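Local atomic coordinates of OsmC-like protein (Jannaschia sp., PDB entry 3CJE), a protein that probably reduces organic hydroperoxides and so would help its bacterium to withstand oxidative stress. Residues A68-C73 / F116-I121; T76-F81 / T90-E95; E41-A46 / P62-I67. All blocks are in the same frame, centred on the assembly; numbering follows the deposited sequence. Where two conformers were deposited one is given.

Contact 1: residues A68-C73 / F116-I121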
loop_
_atom_site.group_PDB
_atom_site.type_symbol
_atom_site.label_atom_id
_atom_site.label_comp_id
_atom_site.label_asym_id
_atom_site.label_seq_id
_atom_site.Cartn_x
_atom_site.Cartn_y
_atom_site.Cartn_z
ATOM N N ALA A 68 -4.145 -1.768 5.167
ATOM C CA ALA A 68 -4.427 -3.205 5.306
ATOM C C ALA A 68 -3.266 -4.028 4.724
ATOM O O ALA A 68 -2.828 -4.994 5.327
ATOM C CB ALA A 68 -5.741 -3.592 4.652
ATOM N N GLY A 69 -2.773 -3.636 3.562
ATOM C CA GLY A 69 -1.627 -4.289 2.940
ATOM C C GLY A 69 -0.405 -4.263 3.812
ATOM O O GLY A 69 0.275 -5.256 4.006
ATOM N N LEU A 70 -0.101 -3.091 4.365
ATOM C CA LEU A 70 1.087 -2.940 5.221
ATOM C C LEU A 70 0.949 -3.811 6.449
ATOM O O LEU A 70 1.853 -4.550 6.775
ATOM C CB LEU A 70 1.221 -1.485 5.618
ATOM C CG LEU A 70 2.373 -1.215 6.582
ATOM C CD1 LEU A 70 3.777 -1.731 6.097
ATOM C CD2 LEU A 70 2.386 0.273 6.947
ATOM N N THR A 71 -0.215 -3.749 7.110
ATOM C CA THR A 71 -0.445 -4.515 8.349
ATOM C C THR A 71 -0.377 -6.018 8.045
ATOM O O THR A 71 0.268 -6.792 8.773
ATOM C CB THR A 71 -1.775 -4.114 8.994
ATOM O OG1 THR A 71 -1.798 -2.672 9.134
ATOM C CG2 THR A 71 -1.959 -4.777 10.353
ATOM N N GLY A 72 -1.042 -6.441 6.974
ATOM C CA GLY A 72 -1.053 -7.833 6.555
ATOM C C GLY A 72 0.323 -8.350 6.173
ATOM O O GLY A 72 0.654 -9.486 6.467
ATOM N N CYS A 73 1.121 -7.497 5.544
ATOM C CA CYS A 73 2.498 -7.868 5.122
ATOM C C CYS A 73 3.354 -8.160 6.369
ATOM O O CYS A 73 3.978 -9.219 6.490
ATOM C CB CYS A 73 3.104 -6.788 4.251
ATOM S SG CYS A 73 4.591 -7.430 3.331
ATOM N N PHE A 116 4.408 6.836 10.855
ATOM C CA PHE A 116 4.058 5.431 10.792
ATOM C C PHE A 116 4.371 4.748 12.125
ATOM O O PHE A 116 5.486 4.860 12.603
ATOM C CB PHE A 116 4.904 4.702 9.754
ATOM C CG PHE A 116 4.509 4.967 8.320
ATOM C CD1 PHE A 116 4.933 6.103 7.657
ATOM C CD2 PHE A 116 3.714 4.026 7.649
ATOM C CE1 PHE A 116 4.554 6.331 6.325
ATOM C CE2 PHE A 116 3.370 4.250 6.329
ATOM C CZ PHE A 116 3.752 5.398 5.698
ATOM N N GLU A 117 3.402 4.018 12.681
ATOM C CA GLU A 117 3.570 3.337 13.968
ATOM C C GLU A 117 2.991 1.955 13.844
ATOM O O GLU A 117 1.861 1.801 13.317
ATOM C CB GLU A 117 2.861 4.136 15.081
ATOM C CG GLU A 117 3.438 5.524 15.296
ATOM C CD GLU A 117 2.595 6.465 16.209
ATOM O OE1 GLU A 117 1.334 6.610 16.020
ATOM O OE2 GLU A 117 3.244 7.131 17.058
ATOM N N ILE A 118 3.739 0.949 14.282
ATOM C CA ILE A 118 3.290 -0.461 14.268
ATOM C C ILE A 118 3.566 -1.060 15.661
ATOM O O ILE A 118 4.704 -1.111 16.085
ATOM C CB ILE A 118 3.985 -1.303 13.176
ATOM C CG1 ILE A 118 3.645 -0.698 11.812
ATOM C CG2 ILE A 118 3.544 -2.761 13.268
ATOM C CD1 ILE A 118 4.244 -1.421 10.618
ATOM N N ASP A 119 2.494 -1.424 16.360
ATOM C CA ASP A 119 2.571 -2.040 17.708
ATOM C C ASP A 119 2.190 -3.508 17.580
ATOM O O ASP A 119 1.147 -3.851 17.022
ATOM C CB ASP A 119 1.610 -1.372 18.657
ATOM C CG ASP A 119 2.053 0.039 19.052
ATOM O OD1 ASP A 119 3.205 0.424 18.826
ATOM O OD2 ASP A 119 1.221 0.739 19.676
ATOM N N ILE A 120 3.018 -4.370 18.143
ATOM C CA ILE A 120 2.914 -5.788 17.910
ATOM C C ILE A 120 2.676 -6.504 19.242
ATOM O O ILE A 120 3.397 -6.264 20.224
ATOM C CB ILE A 120 4.199 -6.270 17.256
ATOM C CG1 ILE A 120 4.371 -5.662 15.847
ATOM C CG2 ILE A 120 4.196 -7.815 17.200
ATOM C CD1 ILE A 120 5.761 -5.664 15.297
ATOM N N ILE A 121 1.666 -7.377 19.263
ATOM C CA ILE A 121 1.318 -8.199 20.430
ATOM C C ILE A 121 1.431 -9.671 20.060
ATOM O O ILE A 121 0.643 -10.200 19.237
ATOM C CB ILE A 121 -0.107 -7.906 20.953
ATOM C CG1 ILE A 121 -0.250 -6.407 21.211
ATOM C CG2 ILE A 121 -0.367 -8.766 22.202
ATOM C CD1 ILE A 121 -1.701 -5.982 21.572
#

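Contact 2: residues T76-F81 / T90-E95. With GOL (glycerol), chain D.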
loop_
_atom_site.group_PDB
_atom_site.type_symbol
_atom_site.label_atom_id
_atom_site.label_comp_id
_atom_site.label_asym_id
_atom_site.label_seq_id
_atom_site.Cartn_x
_atom_site.Cartn_y
_atom_site.Cartn_z
ATOM N N THR A 76 2.113 -11.354 8.079
ATOM C CA THR A 76 2.495 -12.523 7.319
ATOM C C THR A 76 3.944 -12.921 7.599
ATOM O O THR A 76 4.239 -14.100 7.813
ATOM C CB THR A 76 2.209 -12.314 5.814
ATOM O OG1 THR A 76 0.784 -12.175 5.647
ATOM C CG2 THR A 76 2.696 -13.516 4.997
ATOM N N GLN A 77 4.862 -11.950 7.634
ATOM C CA GLN A 77 6.271 -12.277 7.884
ATOM C C GLN A 77 6.473 -12.804 9.309
ATOM O O GLN A 77 7.242 -13.737 9.532
ATOM C CB GLN A 77 7.173 -11.058 7.664
ATOM C CG GLN A 77 6.966 -10.277 6.381
ATOM C CD GLN A 77 7.094 -11.122 5.204
ATOM O OE1 GLN A 77 8.002 -11.968 5.145
ATOM N NE2 GLN A 77 6.190 -10.941 4.243
ATOM N N ILE A 78 5.811 -12.180 10.297
ATOM C CA ILE A 78 5.862 -12.685 11.665
ATOM C C ILE A 78 5.442 -14.147 11.734
ATOM O O ILE A 78 6.124 -15.007 12.324
ATOM C CB ILE A 78 5.022 -11.826 12.607
ATOM C CG1 ILE A 78 5.640 -10.435 12.752
ATOM C CG2 ILE A 78 4.880 -12.485 13.992
ATOM C CD1 ILE A 78 4.729 -9.420 13.452
ATOM N N ARG A 79 4.311 -14.457 11.099
ATOM C CA ARG A 79 3.775 -15.805 11.106
ATOM C C ARG A 79 4.645 -16.793 10.339
ATOM O O ARG A 79 4.820 -17.918 10.802
ATOM C CB ARG A 79 2.332 -15.809 10.603
ATOM C CG ARG A 79 1.386 -14.989 11.470
ATOM C CD ARG A 79 -0.023 -14.937 10.899
ATOM N NE ARG A 79 -0.747 -16.157 11.235
ATOM C CZ ARG A 79 -2.021 -16.383 10.930
ATOM N NH1 ARG A 79 -2.711 -15.518 10.276
ATOM N NH2 ARG A 79 -2.581 -17.481 11.335
ATOM N N ALA A 80 5.208 -16.367 9.215
ATOM C CA ALA A 80 6.073 -17.210 8.389
ATOM C C ALA A 80 7.412 -17.504 9.073
ATOM O O ALA A 80 7.988 -18.572 8.898
ATOM C CB ALA A 80 6.315 -16.569 7.029
ATOM N N PHE A 81 7.913 -16.555 9.843
ATOM C CA PHE A 81 9.269 -16.675 10.400
ATOM C C PHE A 81 9.299 -17.192 11.850
ATOM O O PHE A 81 10.352 -17.607 12.323
ATOM C CB PHE A 81 9.965 -15.321 10.364
ATOM C CG PHE A 81 10.308 -14.778 8.973
ATOM C CD1 PHE A 81 10.273 -15.556 7.845
ATOM C CD2 PHE A 81 10.763 -13.480 8.835
ATOM C CE1 PHE A 81 10.608 -15.008 6.616
ATOM C CE2 PHE A 81 11.125 -12.970 7.641
ATOM C CZ PHE A 81 11.032 -13.719 6.523
ATOM N N THR A 90 0.980 -16.593 19.737
ATOM C CA THR A 90 -0.423 -17.001 19.897
ATOM C C THR A 90 -1.304 -15.769 19.709
ATOM O O THR A 90 -0.977 -14.706 20.211
ATOM C CB THR A 90 -0.668 -17.629 21.291
ATOM O OG1 THR A 90 0.264 -18.706 21.513
ATOM C CG2 THR A 90 -2.099 -18.156 21.421
ATOM N N ASP A 91 -2.396 -15.900 18.958
ATOM C CA ASP A 91 -3.377 -14.819 18.853
ATOM C C ASP A 91 -2.699 -13.481 18.497
ATOM O O ASP A 91 -2.922 -12.430 19.136
ATOM C CB ASP A 91 -4.133 -14.697 20.174
ATOM C CG ASP A 91 -5.035 -15.904 20.440
ATOM O OD1 ASP A 91 -5.446 -16.575 19.472
ATOM O OD2 ASP A 91 -5.314 -16.171 21.623
ATOM N N LEU A 92 -1.848 -13.545 17.496
ATOM C CA LEU A 92 -1.134 -12.373 17.036
ATOM C C LEU A 92 -2.090 -11.206 16.768
ATOM O O LEU A 92 -3.129 -11.378 16.098
ATOM C CB LEU A 92 -0.378 -12.713 15.757
ATOM C CG LEU A 92 0.367 -11.571 15.082
ATOM C CD1 LEU A 92 1.539 -10.955 15.942
ATOM C CD2 LEU A 92 0.857 -12.072 13.674
ATOM N N ASP A 93 -1.726 -10.039 17.283
ATOM C CA ASP A 93 -2.443 -8.797 17.006
ATOM C C ASP A 93 -1.417 -7.726 16.671
ATOM O O ASP A 93 -0.411 -7.570 17.377
ATOM C CB ASP A 93 -3.250 -8.339 18.197
ATOM C CG ASP A 93 -4.186 -7.202 17.854
ATOM O OD1 ASP A 93 -3.711 -6.078 17.568
ATOM O OD2 ASP A 93 -5.413 -7.462 17.858
ATOM N N VAL A 94 -1.667 -7.016 15.570
ATOM C CA VAL A 94 -0.825 -5.925 15.120
ATOM C C VAL A 94 -1.669 -4.703 14.900
ATOM O O VAL A 94 -2.679 -4.783 14.189
ATOM C CB VAL A 94 -0.041 -6.275 13.840
ATOM C CG1 VAL A 94 0.739 -5.036 13.277
ATOM C CG2 VAL A 94 0.893 -7.473 14.126
ATOM N N GLU A 95 -1.262 -3.590 15.504
ATOM C CA GLU A 95 -1.998 -2.317 15.412
ATOM C C GLU A 95 -1.110 -1.348 14.645
ATOM O O GLU A 95 0.053 -1.168 14.982
ATOM C CB GLU A 95 -2.284 -1.760 16.811
ATOM C CG GLU A 95 -3.087 -2.710 17.740
ATOM C CD GLU A 95 -3.276 -2.240 19.239
ATOM O OE1 GLU A 95 -2.304 -2.206 20.055
ATOM O OE2 GLU A 95 -4.446 -1.958 19.607
HETATM C C1 GOL D . -0.535 -16.338 14.901
HETATM O O1 GOL D . -1.477 -16.085 15.904
HETATM C C2 GOL D . 0.311 -17.564 15.258
HETATM O O2 GOL D . -0.527 -18.703 15.256
HETATM C C3 GOL D . 1.401 -17.733 14.214
HETATM O O3 GOL D . 0.817 -18.013 12.943
#

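Contact 3: residues E41-A46 / P62-I67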
loop_
_atom_site.group_PDB
_atom_site.type_symbol
_atom_site.label_atom_id
_atom_site.label_comp_id
_atom_site.label_asym_id
_atom_site.label_seq_id
_atom_site.Cartn_x
_atom_site.Cartn_y
_atom_site.Cartn_z
ATOM N N GLU A 41 -14.648 6.239 9.454
ATOM C CA GLU A 41 -15.316 5.160 8.751
ATOM C C GLU A 41 -14.556 3.897 9.059
ATOM O O GLU A 41 -13.379 3.952 9.376
ATOM C CB GLU A 41 -15.359 5.432 7.248
ATOM C CG GLU A 41 -16.419 4.577 6.551
ATOM C CD GLU A 41 -16.674 4.946 5.113
ATOM O OE1 GLU A 41 -16.136 5.971 4.637
ATOM O OE2 GLU A 41 -17.451 4.199 4.463
ATOM N N ARG A 42 -15.235 2.761 9.001
ATOM C CA ARG A 42 -14.605 1.476 9.232
ATOM C C ARG A 42 -14.799 0.545 8.056
ATOM O O ARG A 42 -15.843 0.558 7.413
ATOM C CB ARG A 42 -15.164 0.803 10.494
ATOM C CG ARG A 42 -14.797 1.539 11.789
ATOM C CD ARG A 42 -14.636 0.616 13.021
ATOM N NE ARG A 42 -13.869 1.285 14.091
ATOM C CZ ARG A 42 -12.621 0.989 14.483
ATOM N NH1 ARG A 42 -11.912 0.003 13.931
ATOM N NH2 ARG A 42 -12.068 1.698 15.467
ATOM N N PHE A 43 -13.791 -0.274 7.790
ATOM C CA PHE A 43 -13.790 -1.241 6.703
ATOM C C PHE A 43 -13.216 -2.565 7.213
ATOM O O PHE A 43 -12.176 -2.569 7.849
ATOM C CB PHE A 43 -12.908 -0.719 5.579
ATOM C CG PHE A 43 -13.158 0.727 5.244
ATOM C CD1 PHE A 43 -14.173 1.057 4.366
ATOM C CD2 PHE A 43 -12.405 1.748 5.824
ATOM C CE1 PHE A 43 -14.440 2.381 4.068
ATOM C CE2 PHE A 43 -12.664 3.049 5.530
ATOM C CZ PHE A 43 -13.687 3.359 4.637
ATOM N N ALA A 44 -13.882 -3.678 6.933
ATOM C CA ALA A 44 -13.397 -4.995 7.337
ATOM C C ALA A 44 -12.708 -5.589 6.123
ATOM O O ALA A 44 -13.349 -5.875 5.112
ATOM C CB ALA A 44 -14.537 -5.893 7.852
ATOM N N LEU A 45 -11.401 -5.772 6.220
ATOM C CA LEU A 45 -10.631 -6.338 5.128
ATOM C C LEU A 45 -9.854 -7.556 5.622
ATOM O O LEU A 45 -9.897 -7.901 6.813
ATOM C CB LEU A 45 -9.704 -5.278 4.534
ATOM C CG LEU A 45 -10.374 -3.974 4.098
ATOM C CD1 LEU A 45 -9.272 -2.946 3.612
ATOM C CD2 LEU A 45 -11.428 -4.234 3.053
ATOM N N ALA A 46 -9.167 -8.215 4.699
ATOM C CA ALA A 46 -8.451 -9.428 5.052
ATOM C C ALA A 46 -7.391 -9.704 4.011
ATOM O O ALA A 46 -7.494 -9.263 2.869
ATOM C CB ALA A 46 -9.411 -10.595 5.194
ATOM N N PRO A 62 -8.724 3.981 -1.356
ATOM C CA PRO A 62 -7.374 3.475 -1.599
ATOM C C PRO A 62 -6.469 3.403 -0.366
ATOM O O PRO A 62 -5.700 2.449 -0.202
ATOM C CB PRO A 62 -6.816 4.486 -2.615
ATOM C CG PRO A 62 -7.991 4.973 -3.355
ATOM C CD PRO A 62 -9.092 5.049 -2.313
ATOM N N LEU A 63 -6.527 4.386 0.538
ATOM C CA LEU A 63 -5.604 4.355 1.686
ATOM C C LEU A 63 -5.976 3.198 2.634
ATOM O O LEU A 63 -5.113 2.733 3.416
ATOM C CB LEU A 63 -5.575 5.692 2.431
ATOM C CG LEU A 63 -4.866 6.834 1.676
ATOM C CD1 LEU A 63 -4.786 8.086 2.579
ATOM C CD2 LEU A 63 -3.534 6.424 1.178
ATOM N N ALA A 64 -7.249 2.780 2.626
ATOM C CA ALA A 64 -7.654 1.602 3.444
ATOM C C ALA A 64 -6.965 0.351 2.920
ATOM O O ALA A 64 -6.487 -0.476 3.689
ATOM C CB ALA A 64 -9.215 1.381 3.454
ATOM N N LEU A 65 -6.950 0.189 1.592
ATOM C CA LEU A 65 -6.230 -0.959 1.012
ATOM C C LEU A 65 -4.741 -0.873 1.360
ATOM O O LEU A 65 -4.121 -1.890 1.676
ATOM C CB LEU A 65 -6.471 -1.048 -0.491
ATOM C CG LEU A 65 -7.883 -1.341 -0.983
ATOM C CD1 LEU A 65 -7.831 -1.549 -2.531
ATOM C CD2 LEU A 65 -8.469 -2.537 -0.340
ATOM N N PHE A 66 -4.128 0.321 1.269
ATOM C CA PHE A 66 -2.711 0.485 1.609
ATOM C C PHE A 66 -2.408 0.040 3.048
ATOM O O PHE A 66 -1.501 -0.745 3.290
ATOM C CB PHE A 66 -2.284 1.947 1.442
ATOM C CG PHE A 66 -0.929 2.217 1.985
ATOM C CD1 PHE A 66 0.208 1.751 1.343
ATOM C CD2 PHE A 66 -0.773 2.862 3.220
ATOM C CE1 PHE A 66 1.478 1.996 1.893
ATOM C CE2 PHE A 66 0.512 3.101 3.755
ATOM C CZ PHE A 66 1.613 2.647 3.088
ATOM N N ILE A 67 -3.142 0.580 4.026
ATOM C CA ILE A 67 -2.824 0.283 5.432
ATOM C C ILE A 67 -3.092 -1.191 5.768
ATOM O O ILE A 67 -2.351 -1.800 6.526
ATOM C CB ILE A 67 -3.482 1.250 6.431
ATOM C CG1 ILE A 67 -2.772 1.176 7.798
ATOM C CG2 ILE A 67 -4.985 1.064 6.524
ATOM C CD1 ILE A 67 -3.189 2.239 8.805
#

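Contact 1: residues A68-C73 / F116-I121
L70 meets F116 and I118 where helix 62-81 passes over strand 108-121. Residues 68-73 are regular helix, with G72 N bonded to A68 O (2.8 Å) and C73 N to G69 O (2.8 Å). Residues 116-121 are extended, so alternate side chains, those of F116 and I118, rise on the helix side while E117 and D119 turn to the other face of the sheet. One methyl group does most of the touching: L70 CD2 lies 4.0 Å from F116 CD2, at the edge of the ring and near its plane, and 4.4 Å from I118 CD1. In L70, CG anti to the backbone N (chi1 176°) directs the branch at the strand, where CD2 reaches both F116 and I118. All three residues are buried, and the contact is purely apolar. L148 of helix 143-148 packs on both L70 and F116, and C96 of strand 93-105 lies against L70. On its far edge, strand 108-121 pairs in parallel with a strand of the second subunit, so the sheet continues through the interface; there E117 and D119 form salt bridges with R155 and R157 of that subunit.

Contact 2: residues T76-F81 / T90-E95
L92 directs its CB at helix 62-81, and its side chain crosses those of I78 and R79 at a slant. The CD2 methyl of L92 lies 3.7 Å from R79 CG, on the aliphatic part of the arginine; towards I78 CG2 both methyls of L92 contribute, CD2 at 4.1 Å. Setting CG of L92 anti to its own nitrogen (chi1 176°) sends the two methyls toward the helix. I78 is split between two neighbours: CG2 serves L92, while the CD1 end of the other branch reaches V94 CG2 at 4.4 Å, a looser approach. R79 bends at chi3 (81°), which turns its guanidinium away from the line of the apolar carbons. A glycerol, probably from the crystallisation liquor, bridges the two segments at this bend. R79 NE donates to its O3 (3.0 Å) with a nearly straight N-H...O angle of 169°, the oxygen lying at the edge of the guanidinium in its plane, and L92 N donates to its O1 (3.0 Å). The other guanidinium nitrogens are used within the protein: NH1 bonds R28 O and N29 OD1, and NH2 bonds V24 O. With these three bonds and the one to the glycerol, the rotation of the guanidinium is fixed. M75 of the same helix also packs on L92 and V94, A138 of helix 128-141 lies against I78, and strand 93-105, entered at D93, runs between strands 13-24 and 108-121.

Contact 3: residues E41-A46 / P62-I67
The F43 ring approaches A64 obliquely, CD2 lying 4.0 Å from A64 CB, while P60 and P61, in the loop that leads into helix 62-81, also pack on F43. This is helix-on-sheet packing of the OsmC-like fold: strand 41-47, outermost within its chain in the antiparallel sheet, runs beside the start of helix 62-81. The axes of the short segments 41-46 and 62-67 come within 9.7 Å and are inclined by 42°, with N-to-C directions roughly agreeing. Strand alternation puts F43 and L45 on the helix side, and the CA atoms nearest across the contact pair F43 with A64 (7.5 Å) and L45 with L65 (8.1 Å). A64 faces the strand, and its approach to F43 is the firm part of the contact. In the given conformer of L45, one of two deposited, L45 and L65 meet at about a right angle, L45 CD1 being 4.1 Å from L65 CD2. V33 of the neighbouring strand 28-37 lies against A64, and T47 of the second subunit packs on L65. In that L45 conformer CG stands anti to the carbonyl carbon (chi1 -54°) and, with the chain extended at chi2, L45 CD1 comes to lie 3.7 Å from A64 O.

In the fold
From the N terminus, strand 41-47 is the first partner, and contact 3 closes a loop of 15 residues when the chain enters helix 62-81. The next turns of this helix open contact 1, and its C-terminal end opens contact 2. Contact 2 closes first, after eight residues without helix or strand; contact 1 closes only at strand 108-121, so contact 2 nests inside its loop and contact 3 precedes both in series. One helix thereby meets both outermost strands of the five-stranded sheet and strand 93-105. Contacts 1 and 2 adjoin through backbone pairing of 116-121 with 90-95; F116 CE2 approaches F66 CE2 (4.0 Å), joining contact 1 to contact 3.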